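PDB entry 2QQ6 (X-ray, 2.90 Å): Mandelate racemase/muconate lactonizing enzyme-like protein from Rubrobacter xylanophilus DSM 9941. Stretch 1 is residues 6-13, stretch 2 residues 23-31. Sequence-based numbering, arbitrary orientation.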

# COMPACT_ATOMS: atom_id res chain seq x y z
N PRO B 6 -28.92 7.55 -14.67
CA PRO B 6 -27.59 7.43 -15.25
C PRO B 6 -26.82 6.24 -14.66
O PRO B 6 -26.74 6.08 -13.45
CB PRO B 6 -26.94 8.78 -14.94
CG PRO B 6 -27.64 9.22 -13.70
CD PRO B 6 -29.08 8.84 -13.97
N ARG B 7 -26.28 5.41 -15.55
CA ARG B 7 -25.51 4.24 -15.14
C ARG B 7 -24.12 4.35 -15.74
O ARG B 7 -23.93 4.92 -16.81
CB ARG B 7 -26.18 2.97 -15.65
CG ARG B 7 -27.69 2.97 -15.58
CD ARG B 7 -28.23 2.68 -14.19
NE ARG B 7 -28.22 3.84 -13.30
CZ ARG B 7 -28.99 3.95 -12.23
NH1 ARG B 7 -29.83 2.98 -11.91
NH2 ARG B 7 -28.92 5.04 -11.46
N ILE B 8 -23.13 3.81 -15.04
CA ILE B 8 -21.76 3.86 -15.52
C ILE B 8 -21.67 2.98 -16.75
O ILE B 8 -22.21 1.87 -16.78
CB ILE B 8 -20.77 3.35 -14.45
CG1 ILE B 8 -20.90 4.21 -13.19
CG2 ILE B 8 -19.35 3.40 -14.99
CD1 ILE B 8 -20.11 3.68 -12.02
N THR B 9 -20.97 3.46 -17.77
CA THR B 9 -20.85 2.72 -19.02
C THR B 9 -19.42 2.42 -19.50
O THR B 9 -19.17 1.35 -20.05
CB THR B 9 -21.62 3.46 -20.15
OG1 THR B 9 -20.97 4.71 -20.43
CG2 THR B 9 -23.06 3.74 -19.72
N ARG B 10 -18.49 3.35 -19.29
CA ARG B 10 -17.11 3.13 -19.71
C ARG B 10 -16.09 3.77 -18.78
O ARG B 10 -16.35 4.81 -18.17
CB ARG B 10 -16.90 3.65 -21.13
N VAL B 11 -14.92 3.13 -18.67
CA VAL B 11 -13.82 3.62 -17.84
C VAL B 11 -12.50 3.58 -18.61
O VAL B 11 -12.01 2.50 -18.94
CB VAL B 11 -13.62 2.76 -16.59
CG1 VAL B 11 -12.44 3.29 -15.78
CG2 VAL B 11 -14.88 2.76 -15.75
N GLU B 12 -11.93 4.75 -18.88
CA GLU B 12 -10.66 4.78 -19.60
C GLU B 12 -9.59 5.59 -18.87
O GLU B 12 -9.89 6.47 -18.06
CB GLU B 12 -10.87 5.32 -21.02
CG GLU B 12 -11.71 6.58 -21.09
CD GLU B 12 -11.87 7.10 -22.52
OE1 GLU B 12 -12.66 8.06 -22.72
OE2 GLU B 12 -11.22 6.55 -23.43
N THR B 13 -8.34 5.27 -19.19
CA THR B 13 -7.19 5.91 -18.57
C THR B 13 -6.35 6.62 -19.62
O THR B 13 -6.69 6.62 -20.80
CB THR B 13 -6.31 4.85 -17.84
OG1 THR B 13 -5.66 4.02 -18.81
CG2 THR B 13 -7.16 3.96 -16.94
N VAL B 23 -1.39 9.13 -14.33
CA VAL B 23 -2.56 8.53 -14.95
C VAL B 23 -3.82 9.41 -14.83
O VAL B 23 -4.20 9.86 -13.75
CB VAL B 23 -2.87 7.14 -14.33
CG1 VAL B 23 -4.15 6.57 -14.94
CG2 VAL B 23 -1.69 6.20 -14.58
N LEU B 24 -4.46 9.63 -15.97
CA LEU B 24 -5.67 10.43 -16.04
C LEU B 24 -6.85 9.47 -16.17
O LEU B 24 -6.78 8.49 -16.92
CB LEU B 24 -5.61 11.36 -17.25
CG LEU B 24 -6.07 12.80 -17.04
CD1 LEU B 24 -5.20 13.47 -15.96
CD2 LEU B 24 -5.98 13.56 -18.36
N VAL B 25 -7.93 9.74 -15.45
CA VAL B 25 -9.07 8.84 -15.50
C VAL B 25 -10.32 9.52 -15.98
O VAL B 25 -10.67 10.62 -15.54
CB VAL B 25 -9.35 8.20 -14.13
CG1 VAL B 25 -10.59 7.31 -14.22
CG2 VAL B 25 -8.14 7.39 -13.69
N ARG B 26 -11.01 8.83 -16.87
CA ARG B 26 -12.24 9.34 -17.46
C ARG B 26 -13.32 8.26 -17.35
O ARG B 26 -13.15 7.11 -17.81
CB ARG B 26 -11.97 9.72 -18.92
CG ARG B 26 -12.74 10.93 -19.40
CD ARG B 26 -12.11 11.54 -20.65
NE ARG B 26 -11.83 10.55 -21.70
CZ ARG B 26 -11.31 10.84 -22.89
NH1 ARG B 26 -11.02 12.09 -23.19
NH2 ARG B 26 -11.07 9.89 -23.77
N VAL B 27 -14.43 8.61 -16.70
CA VAL B 27 -15.55 7.70 -16.52
C VAL B 27 -16.78 8.23 -17.25
O VAL B 27 -17.12 9.41 -17.15
CB VAL B 27 -15.88 7.51 -15.02
CG1 VAL B 27 -17.15 6.68 -14.87
CG2 VAL B 27 -14.73 6.81 -14.32
N TRP B 28 -17.45 7.34 -17.97
CA TRP B 28 -18.63 7.70 -18.74
C TRP B 28 -19.93 7.07 -18.27
O TRP B 28 -19.98 5.90 -17.93
CB TRP B 28 -18.43 7.31 -20.21
CG TRP B 28 -17.15 7.78 -20.84
CD1 TRP B 28 -15.92 7.21 -20.70
CD2 TRP B 28 -16.99 8.90 -21.70
NE1 TRP B 28 -14.99 7.91 -21.44
CE2 TRP B 28 -15.62 8.96 -22.06
CE3 TRP B 28 -17.86 9.87 -22.21
CZ2 TRP B 28 -15.11 9.94 -22.91
CZ3 TRP B 28 -17.35 10.85 -23.05
CH2 TRP B 28 -15.99 10.88 -23.39
N ALA B 29 -20.99 7.86 -18.28
CA ALA B 29 -22.32 7.37 -17.93
C ALA B 29 -23.16 7.78 -19.14
O ALA B 29 -24.05 8.62 -19.04
CB ALA B 29 -22.83 8.05 -16.67
N GLY B 30 -22.87 7.16 -20.28
CA GLY B 30 -23.58 7.50 -21.49
C GLY B 30 -22.75 8.52 -22.24
O GLY B 30 -21.54 8.34 -22.40
N ASP B 31 -23.39 9.59 -22.70
CA ASP B 31 -22.68 10.63 -23.43
C ASP B 31 -21.78 11.43 -22.47
O ASP B 31 -20.75 11.99 -22.86
CB ASP B 31 -23.68 11.56 -24.13
CG ASP B 31 -24.59 12.30 -23.14
OD1 ASP B 31 -25.38 11.64 -22.43
OD2 ASP B 31 -24.51 13.56 -23.08

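A single carboxylate oxygen, Glu 12 OE1, receives three hydrogen bonds from two side chains of the facing strand. Arg 26 NH2 lies 2.6 Å from Glu 12 OE1, and Arg 26 NE lies 2.8 Å from the same Glu 12 OE1. These two bonds belong to a salt bridge. Trp 28 NE1 adds the third, 2.7 Å from Glu 12 OE1. The N-H...O angles are 131° to 136°, so all three bonds are bent. The oxygen sits at the edge of both the guanidinium and the indole ring, near the plane of each.

The register puts these side chains together. The strand of Arg 10 to Thr 13 runs antiparallel to the strand that carries Arg 26 and Trp 28, with 165° between their directions. Glu 12 pairs with Arg 26 and Arg 10 pairs with Trp 28, so all four side chains start on the same face of the sheet. The Glu 12 side chain, with chi1 near 47° (p) and an extended chi2, brings its carboxylate to both partners.

Both pairs are of the hydrogen-bonded type. Glu 12 N lies 2.9 Å from Arg 26 O, and Arg 26 N lies 2.9 Å from Glu 12 O. At the other pair, Trp 28 N to Arg 10 O is 2.8 Å, while Arg 10 N to Trp 28 O is longer at 3.3 Å. Arg 10 is modelled only to CB, which lies 3.7 Å from Trp 28 CD1.

Trp 28 O has further donors at Thr 9. Thr 9 N approaches Trp 28 O to 2.6 Å with a nearly straight bond. Thr 9 OG1 gives a weak bond to Trp 28 O at 2.9 Å. The same hydroxyl oxygen accepts a bond from the backbone: Gly 30 N is 3.1 Å from Thr 9 OG1, at 168°. Thr 9 thus bonds to both Trp 28 and Gly 30. Gly 30 has phi/psi of 96°/-133°, where a CB would be jammed against the carbonyl oxygen of Ala 29.

The opposite face of the sheet is apolar at Val 11 and Val 27, a non-hydrogen-bonded pair. Val 11 CG2 is 4.3 Å from Val 27 CG2. Ile 8 also packs against this valine, with Ile 8 CG2 4.0 Å from Val 27 CG1. CA-H...O contacts supplement the backbone bonds, including Ala 29 CA to Arg 7 O at 3.1 Å and Thr 13 CA to Leu 24 O at 3.1 Å.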